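Local structure of PrgB (6EVU) at residues A[28-34]-A[304-308]; A[195-200]-A[212-217]; A[223-227]-A[309-315]; A[226-231]-A[268-273]. The protein promotes aggregation, biofilm formation and conjugation of Enterococcus faecalis by binding and compacting DNA, this chain being its adhesin domain of the antigen I/II family. All coordinates share one frame. Residue numbers count along the deposited sequence, not the author numbering.

Contact 1. Residues A[28-34]-A[304-308]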
loop_
_atom_site.group_PDB
_atom_site.type_symbol
_atom_site.label_atom_id
_atom_site.label_comp_id
_atom_site.label_asym_id
_atom_site.label_seq_id
_atom_site.Cartn_x
_atom_site.Cartn_y
_atom_site.Cartn_z
ATOM N N LYS A 28 -16.874 -7.341 9.350
ATOM C CA LYS A 28 -15.871 -8.002 8.518
ATOM C C LYS A 28 -16.542 -8.992 7.561
ATOM O O LYS A 28 -16.324 -10.198 7.590
ATOM C CB LYS A 28 -14.809 -8.668 9.384
ATOM C CG LYS A 28 -14.680 -8.105 10.816
ATOM C CD LYS A 28 -13.742 -6.888 10.968
ATOM C CE LYS A 28 -13.297 -6.695 12.435
ATOM N NZ LYS A 28 -12.099 -5.808 12.618
ATOM N N ASN A 29 -17.331 -8.434 6.649
ATOM C CA ASN A 29 -18.048 -9.254 5.675
ATOM C C ASN A 29 -17.107 -9.812 4.612
ATOM O O ASN A 29 -17.247 -10.965 4.179
ATOM C CB ASN A 29 -19.131 -8.403 5.014
ATOM C CG ASN A 29 -19.801 -7.455 5.994
ATOM O OD1 ASN A 29 -19.597 -6.227 5.962
ATOM N ND2 ASN A 29 -20.601 -8.031 6.884
ATOM N N LEU A 30 -16.168 -9.000 4.175
ATOM C CA LEU A 30 -15.178 -9.400 3.195
ATOM C C LEU A 30 -14.003 -10.029 3.918
ATOM O O LEU A 30 -13.450 -9.427 4.851
ATOM C CB LEU A 30 -14.706 -8.173 2.415
ATOM C CG LEU A 30 -13.561 -8.453 1.442
ATOM C CD1 LEU A 30 -14.070 -9.355 0.296
ATOM C CD2 LEU A 30 -12.933 -7.128 0.920
ATOM N N VAL A 31 -13.644 -11.244 3.519
ATOM C CA VAL A 31 -12.482 -11.952 4.048
ATOM C C VAL A 31 -11.433 -12.033 2.939
ATOM O O VAL A 31 -11.602 -12.771 1.962
ATOM C CB VAL A 31 -12.864 -13.351 4.550
ATOM C CG1 VAL A 31 -11.634 -14.084 5.193
ATOM C CG2 VAL A 31 -14.090 -13.264 5.530
ATOM N N PHE A 32 -10.319 -11.334 3.142
ATOM C CA PHE A 32 -9.220 -11.353 2.192
ATOM C C PHE A 32 -7.950 -11.226 3.035
ATOM O O PHE A 32 -7.374 -10.161 3.237
ATOM C CB PHE A 32 -9.347 -10.255 1.126
ATOM C CG PHE A 32 -8.563 -10.586 -0.116
ATOM C CD1 PHE A 32 -9.168 -11.246 -1.143
ATOM C CD2 PHE A 32 -7.216 -10.311 -0.219
ATOM C CE1 PHE A 32 -8.428 -11.595 -2.276
ATOM C CE2 PHE A 32 -6.487 -10.651 -1.365
ATOM C CZ PHE A 32 -7.101 -11.292 -2.358
ATOM N N ASP A 33 -7.480 -12.360 3.518
ATOM C CA ASP A 33 -6.414 -12.405 4.522
ATOM C C ASP A 33 -5.651 -13.712 4.323
ATOM O O ASP A 33 -5.870 -14.419 3.342
ATOM C CB ASP A 33 -7.012 -12.243 5.925
ATOM C CG ASP A 33 -8.011 -13.333 6.263
ATOM O OD1 ASP A 33 -7.951 -14.433 5.707
ATOM O OD2 ASP A 33 -8.878 -13.051 7.112
ATOM N N GLN A 34 -4.760 -14.073 5.269
ATOM C CA GLN A 34 -3.934 -15.258 5.033
ATOM C C GLN A 34 -4.776 -16.528 4.831
ATOM O O GLN A 34 -4.337 -17.479 4.163
ATOM C CB GLN A 34 -2.967 -15.490 6.209
ATOM C CG GLN A 34 -1.614 -16.139 5.849
ATOM C CD GLN A 34 -0.895 -15.490 4.653
ATOM O OE1 GLN A 34 -0.718 -16.107 3.600
ATOM N NE2 GLN A 34 -0.497 -14.220 4.814
ATOM N N PHE A 304 -2.023 -5.757 1.088
ATOM C CA PHE A 304 -3.476 -5.645 1.081
ATOM C C PHE A 304 -4.099 -6.798 1.843
ATOM O O PHE A 304 -3.848 -7.951 1.512
ATOM C CB PHE A 304 -4.046 -5.665 -0.330
ATOM C CG PHE A 304 -5.526 -5.591 -0.345
ATOM C CD1 PHE A 304 -6.150 -4.358 -0.202
ATOM C CD2 PHE A 304 -6.322 -6.765 -0.462
ATOM C CE1 PHE A 304 -7.574 -4.272 -0.196
ATOM C CE2 PHE A 304 -7.751 -6.667 -0.495
ATOM C CZ PHE A 304 -8.364 -5.442 -0.340
ATOM N N SER A 305 -4.940 -6.483 2.839
ATOM C CA SER A 305 -5.693 -7.535 3.521
ATOM C C SER A 305 -6.895 -6.915 4.208
ATOM O O SER A 305 -7.047 -5.698 4.272
ATOM C CB SER A 305 -4.841 -8.279 4.565
ATOM O OG SER A 305 -4.827 -7.603 5.812
ATOM N N THR A 306 -7.686 -7.775 4.849
ATOM C CA THR A 306 -8.846 -7.369 5.626
ATOM C C THR A 306 -8.596 -7.518 7.116
ATOM O O THR A 306 -9.554 -7.522 7.905
ATOM C CB THR A 306 -10.087 -8.182 5.229
ATOM O OG1 THR A 306 -9.800 -9.590 5.364
ATOM C CG2 THR A 306 -10.547 -7.824 3.869
ATOM N N ASN A 307 -7.333 -7.663 7.505
ATOM C CA ASN A 307 -6.908 -7.753 8.905
ATOM C C ASN A 307 -6.791 -6.344 9.465
ATOM O O ASN A 307 -5.730 -5.707 9.392
ATOM C CB ASN A 307 -5.571 -8.479 8.973
ATOM C CG ASN A 307 -5.713 -9.985 8.823
ATOM O OD1 ASN A 307 -5.085 -10.599 7.941
ATOM N ND2 ASN A 307 -6.512 -10.604 9.715
ATOM N N LEU A 308 -7.905 -5.816 9.959
ATOM C CA LEU A 308 -7.935 -4.447 10.439
ATOM C C LEU A 308 -7.275 -4.392 11.802
ATOM O O LEU A 308 -7.502 -5.257 12.663
ATOM C CB LEU A 308 -9.381 -3.923 10.534
ATOM C CG LEU A 308 -10.337 -4.291 9.399
ATOM C CD1 LEU A 308 -11.729 -3.689 9.597
ATOM C CD2 LEU A 308 -9.707 -3.765 8.126
HETATM O O HOH W 1 -9.884 -7.317 11.499
HETATM O O HOH W 2 -9.871 -10.892 7.628
#

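Contact 2. Residues A[195-200]-A[212-217]. With TRS (2-amino-2-hydroxymethyl-propane-1,3-diol), chain C.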
loop_
_atom_site.group_PDB
_atom_site.type_symbol
_atom_site.label_atom_id
_atom_site.label_comp_id
_atom_site.label_asym_id
_atom_site.label_seq_id
_atom_site.Cartn_x
_atom_site.Cartn_y
_atom_site.Cartn_z
ATOM N N TYR A 195 -11.257 -2.825 4.475
ATOM C CA TYR A 195 -9.892 -3.249 4.217
ATOM C C TYR A 195 -8.935 -2.434 5.062
ATOM O O TYR A 195 -9.256 -1.323 5.493
ATOM C CB TYR A 195 -9.502 -3.109 2.746
ATOM C CG TYR A 195 -9.826 -1.781 2.048
ATOM C CD1 TYR A 195 -11.098 -1.502 1.547
ATOM C CD2 TYR A 195 -8.830 -0.840 1.868
ATOM C CE1 TYR A 195 -11.351 -0.243 0.873
ATOM C CE2 TYR A 195 -9.040 0.360 1.191
ATOM C CZ TYR A 195 -10.293 0.649 0.707
ATOM O OH TYR A 195 -10.479 1.821 0.036
ATOM N N ALA A 196 -7.782 -3.033 5.350
ATOM C CA ALA A 196 -6.808 -2.419 6.231
ATOM C C ALA A 196 -5.917 -1.453 5.459
ATOM O O ALA A 196 -5.561 -1.682 4.296
ATOM C CB ALA A 196 -5.935 -3.488 6.870
ATOM N N LEU A 197 -5.498 -0.390 6.127
ATOM C CA LEU A 197 -4.462 0.486 5.599
ATOM C C LEU A 197 -3.489 0.480 6.763
ATOM O O LEU A 197 -3.745 1.114 7.799
ATOM C CB LEU A 197 -4.981 1.882 5.266
ATOM C CG LEU A 197 -6.181 1.753 4.320
ATOM C CD1 LEU A 197 -7.038 2.972 4.366
ATOM C CD2 LEU A 197 -5.664 1.442 2.946
ATOM N N SER A 198 -2.417 -0.289 6.632
ATOM C CA SER A 198 -1.534 -0.592 7.742
ATOM C C SER A 198 -0.109 -0.159 7.460
ATOM O O SER A 198 0.238 0.243 6.341
ATOM C CB SER A 198 -1.553 -2.090 8.069
ATOM O OG SER A 198 -2.832 -2.415 8.598
ATOM N N SER A 199 0.683 -0.227 8.529
ATOM C CA SER A 199 2.119 -0.053 8.444
ATOM C C SER A 199 2.462 1.267 7.752
ATOM O O SER A 199 3.303 1.334 6.825
ATOM C CB SER A 199 2.730 -1.251 7.718
ATOM O OG SER A 199 4.124 -1.327 7.911
ATOM N N LEU A 200 1.754 2.347 8.094
ATOM C CA LEU A 200 2.057 3.616 7.415
ATOM C C LEU A 200 3.026 4.376 8.314
ATOM O O LEU A 200 2.639 5.226 9.121
ATOM C CB LEU A 200 0.801 4.426 7.084
ATOM C CG LEU A 200 -0.201 3.686 6.189
ATOM C CD1 LEU A 200 -1.514 4.455 6.070
ATOM C CD2 LEU A 200 0.451 3.481 4.815
ATOM N N GLU A 212 4.906 7.297 4.627
ATOM C CA GLU A 212 3.999 6.497 3.794
ATOM C C GLU A 212 2.561 6.935 4.073
ATOM O O GLU A 212 2.205 7.235 5.230
ATOM C CB GLU A 212 4.190 4.995 4.044
ATOM C CG GLU A 212 5.639 4.610 3.946
ATOM C CD GLU A 212 5.888 3.136 3.751
ATOM O OE1 GLU A 212 4.937 2.333 3.879
ATOM O OE2 GLU A 212 7.066 2.767 3.532
ATOM N N PHE A 213 1.757 7.048 3.003
ATOM C CA PHE A 213 0.385 7.570 3.079
ATOM C C PHE A 213 -0.558 6.759 2.204
ATOM O O PHE A 213 -0.129 5.965 1.351
ATOM C CB PHE A 213 0.308 9.052 2.628
ATOM C CG PHE A 213 0.662 9.271 1.153
ATOM C CD1 PHE A 213 -0.313 9.200 0.166
ATOM C CD2 PHE A 213 1.971 9.597 0.797
ATOM C CE1 PHE A 213 -0.007 9.413 -1.158
ATOM C CE2 PHE A 213 2.296 9.843 -0.538
ATOM C CZ PHE A 213 1.324 9.743 -1.518
ATOM N N VAL A 214 -1.862 6.987 2.416
ATOM C CA VAL A 214 -2.908 6.675 1.462
ATOM C C VAL A 214 -3.687 7.944 1.149
ATOM O O VAL A 214 -3.673 8.902 1.919
ATOM C CB VAL A 214 -3.835 5.575 2.002
ATOM C CG1 VAL A 214 -3.050 4.282 2.098
ATOM C CG2 VAL A 214 -4.460 5.976 3.431
ATOM N N SER A 215 -4.337 7.968 -0.017
ATOM C CA SER A 215 -5.040 9.175 -0.462
ATOM C C SER A 215 -5.987 8.800 -1.596
ATOM O O SER A 215 -5.999 7.651 -2.062
ATOM C CB SER A 215 -4.053 10.251 -0.924
ATOM O OG SER A 215 -3.412 9.768 -2.094
ATOM N N ASP A 216 -6.732 9.809 -2.085
ATOM C CA ASP A 216 -7.528 9.697 -3.306
ATOM C C ASP A 216 -8.414 8.450 -3.281
ATOM O O ASP A 216 -8.469 7.653 -4.221
ATOM C CB ASP A 216 -6.637 9.723 -4.536
ATOM C CG ASP A 216 -5.736 10.929 -4.540
ATOM O OD1 ASP A 216 -6.286 12.038 -4.605
ATOM O OD2 ASP A 216 -4.501 10.758 -4.412
ATOM N N PHE A 217 -9.170 8.333 -2.197
ATOM C CA PHE A 217 -10.092 7.215 -2.114
ATOM C C PHE A 217 -11.113 7.360 -3.236
ATOM O O PHE A 217 -11.606 8.459 -3.493
ATOM C CB PHE A 217 -10.718 7.171 -0.716
ATOM C CG PHE A 217 -9.774 6.551 0.286
ATOM C CD1 PHE A 217 -8.728 7.291 0.830
ATOM C CD2 PHE A 217 -9.813 5.178 0.518
ATOM C CE1 PHE A 217 -7.780 6.677 1.671
ATOM C CE2 PHE A 217 -8.886 4.538 1.389
ATOM C CZ PHE A 217 -7.880 5.290 1.971
HETATM C C TRS C . 6.854 -0.502 5.684
HETATM C C1 TRS C . 7.529 -0.861 7.039
HETATM C C2 TRS C . 6.143 -1.713 5.069
HETATM C C3 TRS C . 7.911 0.054 4.693
HETATM N N TRS C . 5.831 0.481 5.995
HETATM O O1 TRS C . 7.949 0.404 7.542
HETATM O O2 TRS C . 5.259 -2.304 5.985
HETATM O O3 TRS C . 7.265 0.093 3.396
HETATM O O HOH W 3 2.235 7.807 7.904
#

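Contact 3. Residues A[223-227]-A[309-315]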
loop_
_atom_site.group_PDB
_atom_site.type_symbol
_atom_site.label_atom_id
_atom_site.label_comp_id
_atom_site.label_asym_id
_atom_site.label_seq_id
_atom_site.Cartn_x
_atom_site.Cartn_y
_atom_site.Cartn_z
ATOM N N PHE A 223 -11.782 6.685 3.790
ATOM C CA PHE A 223 -10.864 6.422 4.888
ATOM C C PHE A 223 -11.557 6.673 6.234
ATOM O O PHE A 223 -12.319 7.632 6.399
ATOM C CB PHE A 223 -9.623 7.299 4.756
ATOM C CG PHE A 223 -8.630 7.153 5.896
ATOM C CD1 PHE A 223 -8.841 7.803 7.122
ATOM C CD2 PHE A 223 -7.480 6.415 5.740
ATOM C CE1 PHE A 223 -7.916 7.686 8.151
ATOM C CE2 PHE A 223 -6.559 6.289 6.768
ATOM C CZ PHE A 223 -6.784 6.924 7.984
ATOM N N LYS A 224 -11.263 5.825 7.213
ATOM C CA LYS A 224 -11.800 5.975 8.563
ATOM C C LYS A 224 -10.670 5.895 9.584
ATOM O O LYS A 224 -9.833 4.993 9.507
ATOM C CB LYS A 224 -12.852 4.890 8.835
ATOM C CG LYS A 224 -14.168 5.099 8.095
ATOM C CD LYS A 224 -14.888 6.350 8.629
ATOM C CE LYS A 224 -16.359 6.360 8.315
ATOM N NZ LYS A 224 -17.012 7.498 9.010
ATOM N N TYR A 225 -10.665 6.818 10.554
ATOM C CA TYR A 225 -9.613 6.922 11.563
ATOM C C TYR A 225 -9.775 5.831 12.624
ATOM O O TYR A 225 -10.895 5.492 13.018
ATOM C CB TYR A 225 -9.667 8.306 12.247
ATOM C CG TYR A 225 -8.699 8.504 13.410
ATOM C CD1 TYR A 225 -7.323 8.537 13.207
ATOM C CD2 TYR A 225 -9.165 8.652 14.722
ATOM C CE1 TYR A 225 -6.437 8.721 14.259
ATOM C CE2 TYR A 225 -8.273 8.838 15.803
ATOM C CZ TYR A 225 -6.905 8.871 15.552
ATOM O OH TYR A 225 -6.010 9.035 16.570
ATOM N N ILE A 226 -8.647 5.277 13.081
ATOM C CA ILE A 226 -8.635 4.391 14.244
ATOM C C ILE A 226 -8.158 5.185 15.441
ATOM O O ILE A 226 -7.125 5.860 15.366
ATOM C CB ILE A 226 -7.731 3.168 14.032
ATOM C CG1 ILE A 226 -8.164 2.351 12.806
ATOM C CG2 ILE A 226 -7.649 2.361 15.315
ATOM C CD1 ILE A 226 -7.126 1.287 12.383
ATOM N N ASN A 227 -8.894 5.096 16.560
ATOM C CA ASN A 227 -8.531 5.908 17.715
ATOM C C ASN A 227 -7.146 5.540 18.227
ATOM O O ASN A 227 -6.819 4.359 18.390
ATOM C CB ASN A 227 -9.559 5.761 18.818
ATOM C CG ASN A 227 -9.378 6.816 19.905
ATOM O OD1 ASN A 227 -8.905 7.919 19.628
ATOM N ND2 ASN A 227 -9.755 6.502 21.103
ATOM N N ASN A 309 -6.501 -3.337 12.040
ATOM C CA ASN A 309 -5.965 -3.142 13.385
ATOM C C ASN A 309 -6.937 -2.412 14.311
ATOM O O ASN A 309 -6.512 -1.801 15.321
ATOM C CB ASN A 309 -4.613 -2.441 13.299
ATOM C CG ASN A 309 -3.559 -3.340 12.693
ATOM O OD1 ASN A 309 -3.401 -4.482 13.129
ATOM N ND2 ASN A 309 -2.848 -2.849 11.690
ATOM N N ALA A 310 -8.247 -2.534 14.053
ATOM C CA ALA A 310 -9.274 -2.022 14.946
ATOM C C ALA A 310 -10.534 -2.880 14.826
ATOM O O ALA A 310 -10.633 -3.768 13.974
ATOM C CB ALA A 310 -9.576 -0.550 14.652
ATOM N N GLN A 311 -11.501 -2.613 15.701
ATOM C CA GLN A 311 -12.804 -3.255 15.627
ATOM C C GLN A 311 -13.914 -2.265 15.361
ATOM O O GLN A 311 -15.032 -2.676 15.027
ATOM C CB GLN A 311 -13.128 -4.006 16.934
ATOM C CG GLN A 311 -11.921 -4.675 17.571
ATOM C CD GLN A 311 -11.923 -6.186 17.385
ATOM O OE1 GLN A 311 -12.047 -6.680 16.256
ATOM N NE2 GLN A 311 -11.797 -6.929 18.495
ATOM N N SER A 312 -13.648 -0.976 15.539
ATOM C CA SER A 312 -14.659 0.052 15.391
ATOM C C SER A 312 -13.928 1.286 14.911
ATOM O O SER A 312 -12.701 1.331 14.920
ATOM C CB SER A 312 -15.435 0.294 16.695
ATOM O OG SER A 312 -14.598 0.717 17.751
ATOM N N VAL A 313 -14.686 2.269 14.436
ATOM C CA VAL A 313 -14.111 3.477 13.856
ATOM C C VAL A 313 -15.048 4.592 14.245
ATOM O O VAL A 313 -16.198 4.356 14.595
ATOM C CB VAL A 313 -13.968 3.440 12.315
ATOM C CG1 VAL A 313 -12.925 2.466 11.912
ATOM C CG2 VAL A 313 -15.322 3.074 11.694
ATOM N N LYS A 314 -14.560 5.807 14.134
ATOM C CA LYS A 314 -15.439 6.949 14.218
ATOM C C LYS A 314 -16.337 7.001 12.987
ATOM O O LYS A 314 -15.831 6.946 11.857
ATOM C CB LYS A 314 -14.659 8.256 14.277
ATOM C CG LYS A 314 -15.626 9.436 14.247
ATOM C CD LYS A 314 -14.985 10.758 14.543
ATOM C CE LYS A 314 -15.754 11.416 15.644
ATOM N NZ LYS A 314 -15.524 12.882 15.807
ATOM N N PRO A 315 -17.655 7.082 13.162
ATOM C CA PRO A 315 -18.655 7.428 12.154
ATOM C C PRO A 315 -18.644 8.923 11.808
ATOM O O PRO A 315 -18.662 9.232 10.618
ATOM C CB PRO A 315 -19.960 7.041 12.834
ATOM C CG PRO A 315 -19.683 7.298 14.292
ATOM C CD PRO A 315 -18.274 6.816 14.474
HETATM O O HOH W 4 -11.282 3.523 16.556
#

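Contact 4. Residues A[226-231]-A[268-273]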
loop_
_atom_site.group_PDB
_atom_site.type_symbol
_atom_site.label_atom_id
_atom_site.label_comp_id
_atom_site.label_asym_id
_atom_site.label_seq_id
_atom_site.Cartn_x
_atom_site.Cartn_y
_atom_site.Cartn_z
ATOM N N ILE A 226 -8.647 5.277 13.081
ATOM C CA ILE A 226 -8.635 4.391 14.244
ATOM C C ILE A 226 -8.158 5.185 15.441
ATOM O O ILE A 226 -7.125 5.860 15.366
ATOM C CB ILE A 226 -7.731 3.168 14.032
ATOM C CG1 ILE A 226 -8.164 2.351 12.806
ATOM C CG2 ILE A 226 -7.649 2.361 15.315
ATOM C CD1 ILE A 226 -7.126 1.287 12.383
ATOM N N ASN A 227 -8.894 5.096 16.560
ATOM C CA ASN A 227 -8.531 5.908 17.715
ATOM C C ASN A 227 -7.146 5.540 18.227
ATOM O O ASN A 227 -6.819 4.359 18.390
ATOM C CB ASN A 227 -9.559 5.761 18.818
ATOM C CG ASN A 227 -9.378 6.816 19.905
ATOM O OD1 ASN A 227 -8.905 7.919 19.628
ATOM N ND2 ASN A 227 -9.755 6.502 21.103
ATOM N N GLY A 228 -6.329 6.572 18.475
ATOM C CA GLY A 228 -4.963 6.415 18.913
ATOM C C GLY A 228 -3.971 6.227 17.793
ATOM O O GLY A 228 -2.762 6.202 18.056
ATOM N N SER A 229 -4.435 6.118 16.549
ATOM C CA SER A 229 -3.521 5.997 15.417
ATOM C C SER A 229 -2.898 7.355 15.125
ATOM O O SER A 229 -3.490 8.416 15.392
ATOM C CB SER A 229 -4.244 5.481 14.182
ATOM O OG SER A 229 -3.417 5.647 13.024
ATOM N N TYR A 230 -1.671 7.326 14.625
ATOM C CA TYR A 230 -0.997 8.567 14.278
ATOM C C TYR A 230 -1.305 8.998 12.865
ATOM O O TYR A 230 -0.927 10.112 12.486
ATOM C CB TYR A 230 0.521 8.426 14.451
ATOM C CG TYR A 230 0.910 8.422 15.903
ATOM C CD1 TYR A 230 0.677 7.304 16.685
ATOM C CD2 TYR A 230 1.495 9.542 16.502
ATOM C CE1 TYR A 230 0.998 7.300 18.055
ATOM C CE2 TYR A 230 1.826 9.537 17.852
ATOM C CZ TYR A 230 1.589 8.405 18.612
ATOM O OH TYR A 230 1.904 8.365 19.952
ATOM N N VAL A 231 -2.001 8.140 12.121
ATOM C CA VAL A 231 -2.340 8.345 10.714
ATOM C C VAL A 231 -3.685 9.046 10.653
ATOM O O VAL A 231 -4.701 8.495 11.103
ATOM C CB VAL A 231 -2.420 6.999 9.980
ATOM C CG1 VAL A 231 -2.929 7.199 8.532
ATOM C CG2 VAL A 231 -1.082 6.300 9.971
ATOM N N TYR A 268 -1.711 -0.583 15.344
ATOM C CA TYR A 268 -2.699 0.441 15.043
ATOM C C TYR A 268 -2.094 1.832 15.002
ATOM O O TYR A 268 -2.717 2.734 14.429
ATOM C CB TYR A 268 -3.842 0.384 16.074
ATOM C CG TYR A 268 -3.568 0.926 17.479
ATOM C CD1 TYR A 268 -2.896 0.178 18.437
ATOM C CD2 TYR A 268 -4.026 2.188 17.850
ATOM C CE1 TYR A 268 -2.688 0.688 19.740
ATOM C CE2 TYR A 268 -3.817 2.698 19.104
ATOM C CZ TYR A 268 -3.147 1.952 20.056
ATOM O OH TYR A 268 -2.955 2.499 21.324
ATOM N N PHE A 269 -0.924 2.041 15.636
ATOM C CA PHE A 269 -0.290 3.360 15.607
ATOM C C PHE A 269 -0.164 3.860 14.178
ATOM O O PHE A 269 -0.239 5.067 13.922
ATOM C CB PHE A 269 1.106 3.331 16.245
ATOM C CG PHE A 269 1.104 3.261 17.760
ATOM C CD1 PHE A 269 -0.081 3.191 18.476
ATOM C CD2 PHE A 269 2.298 3.269 18.458
ATOM C CE1 PHE A 269 -0.071 3.138 19.896
ATOM C CE2 PHE A 269 2.316 3.215 19.854
ATOM C CZ PHE A 269 1.130 3.145 20.567
ATOM N N GLY A 270 0.027 2.948 13.234
ATOM C CA GLY A 270 0.167 3.377 11.854
ATOM C C GLY A 270 -0.897 2.861 10.910
ATOM O O GLY A 270 -0.596 2.616 9.733
ATOM N N SER A 271 -2.154 2.787 11.351
ATOM C CA SER A 271 -3.211 2.197 10.537
ATOM C C SER A 271 -4.433 3.095 10.423
ATOM O O SER A 271 -4.649 4.049 11.199
ATOM C CB SER A 271 -3.635 0.836 11.072
ATOM O OG SER A 271 -2.498 0.024 11.251
ATOM N N GLY A 272 -5.235 2.756 9.423
ATOM C CA GLY A 272 -6.584 3.258 9.268
ATOM C C GLY A 272 -7.423 2.130 8.705
ATOM O O GLY A 272 -6.925 1.021 8.487
ATOM N N VAL A 273 -8.678 2.440 8.421
ATOM C CA VAL A 273 -9.588 1.486 7.806
ATOM C C VAL A 273 -10.147 2.089 6.523
ATOM O O VAL A 273 -10.529 3.267 6.506
ATOM C CB VAL A 273 -10.719 1.103 8.770
ATOM C CG1 VAL A 273 -11.649 0.126 8.104
ATOM C CG2 VAL A 273 -10.090 0.528 10.049
#

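Contact 1. Residues A[28-34]-A[304-308]
At the edge of the antiparallel beta core of this adhesin domain, the short strand 30-31 and the residues that follow it meet the loop between strands 299-302 and 312-313. The p rotamer of T306 aims OG1 at the backbone of the other segment, where it accepts a nearly straight hydrogen bond from F32 N (2.9 Å to T306 OG1), while T306 N returns one to F32 O (2.9 Å). T306 CG2 lies 3.9 Å from both L30 CD2 and F32 CB. F32 and F304, each with chi1 near t, swing their rings into the interior, where they meet obliquely with F32 CD2 3.7 Å from F304 CD2; F177 of strand 169-179 packs against both. S305 OG, in its p rotamer, accepts from N307 N at 3.0 Å, an ST turn that shapes the loop beside D33. D33, whose OD1 is bonded to S35, places OD2 so that a water links it to T306 OG1. At the exposed end the long chain of K28 reaches to L308: K28 NZ lies 3.7 Å from L308 CD1 and 2.9 Å from a water that also accepts from L308 N at 2.9 Å.

Contact 2. Residues A[195-200]-A[212-217]
The two segments run in roughly opposite directions, 147° apart end to end, yet they are not partners in one sheet: strand 193-197 pairs with strand 272-276, and strand 211-215 with strand 280-287. They converge at one end, where the CA atoms of L200 and E212 are 5.0 Å apart, and spread to 7.6 Å between those of L197 and V214, so this is packing of side chains between two antiparallel beta sheets of the adhesin domain. L197 CD2 lies 4.0 Å from V214 CG1, and L200 CD1 4.2 Å from V214 CG2. F217 closes the wider end, its ring edge receiving L197 CD1 at 3.4 Å from CZ and Y195 OH at 3.4 Å from CE2; this hydroxyl is bonded to N221. At the converging end a water donates to both L200 O and E212 O. S199 and E212 hold a Tris molecule, probably from the crystallisation liquor, with D260, N201 and W301 completing the site; Tris O3 donates to E212 OE2 at 2.7 Å.

Contact 3. Residues A[223-227]-A[309-315]
K224, I226 and V313 contribute most of the buried surface where the C-terminal tail lies beside strand 221-225, an outermost strand of a three-stranded antiparallel sheet, and the residues that follow it. K224 points its CA-to-CB bond at the tail. K224 CB packs 3.9 Å from V313 CG1, and K224 NZ donates to K314 O at 3.1 Å. I226 works further along, with I226 CG2 3.6 Å from A310 CB and I226 CD1 4.2 Å from N309 C. Between these two residues V313 faces strand 221-225, with V313 CB 3.8 Å from Y225 O, and also touches V273 of the neighbouring strand 272-276. A water joins the backbones, accepting from N227 N at 2.9 Å and donating to S312 O at 3.1 Å. Strand 312-313 pairs with strand 24-25; against 223-227 it relies on side-chain packing, the K224 bond and the water. The tail therefore does not extend the sheet by direct backbone bonding, and Y225 O is left buried against V313 without a partner.

Contact 4. Residues A[226-231]-A[268-273]
A type II beta turn, I226 to S229, follows strand 221-225 and packs against the 3-10 segment and loop that lead into strand 272-276. S229 N bonds I226 O at 2.9 Å across the turn. G228, with phi of 86°, sits against the Y268 ring, with G228 C 3.8 Å from Y268 CE2; a beta-carbon here would clash with that ring. Two hydrogen bonds fasten the loops together: S229 OG donates to S271 O at 2.7 Å, and Y230 N to F269 O at 2.8 Å. S229 OG also accepts from V231 N at 3.0 Å, forming an ST turn. Y230 presents its edge to the face of F269 in a T-shaped pair, with centroids 5.5 Å apart. I226 CD1 comes within 3.7 Å of G272 CA, and I226 CG1 lies 3.8 Å from V273 CG2. Such loop packing, a type II turn with glycine at its third position followed by an ST turn, here joins two neighbouring strands of an antiparallel sheet at one end.

Overall arrangement
Near the N terminus, 28-34 meets 304-308 some 270 residues later, closing the longest loop (contact 1). Contacts 2 and 4 nest inside it, in series: contact 2 closes a short loop between 195-200 and 212-217, then contact 4 joins 226-231 to 268-273. Contact 3 opens from the same stretch as contact 4, shares I226 and N227 with it, and crosses contact 1 by reaching the C-terminal tail. The three-stranded sheet 193-197, 272-276, 221-225 unites them: L197 O lies 2.7 Å from G272 N, K224 N 2.8 Å from V273 O, and S305 O 3.0 Å from A196 N. Together they tie an N-terminal segment and the C-terminal tail to this small sheet and to the larger antiparallel sheet.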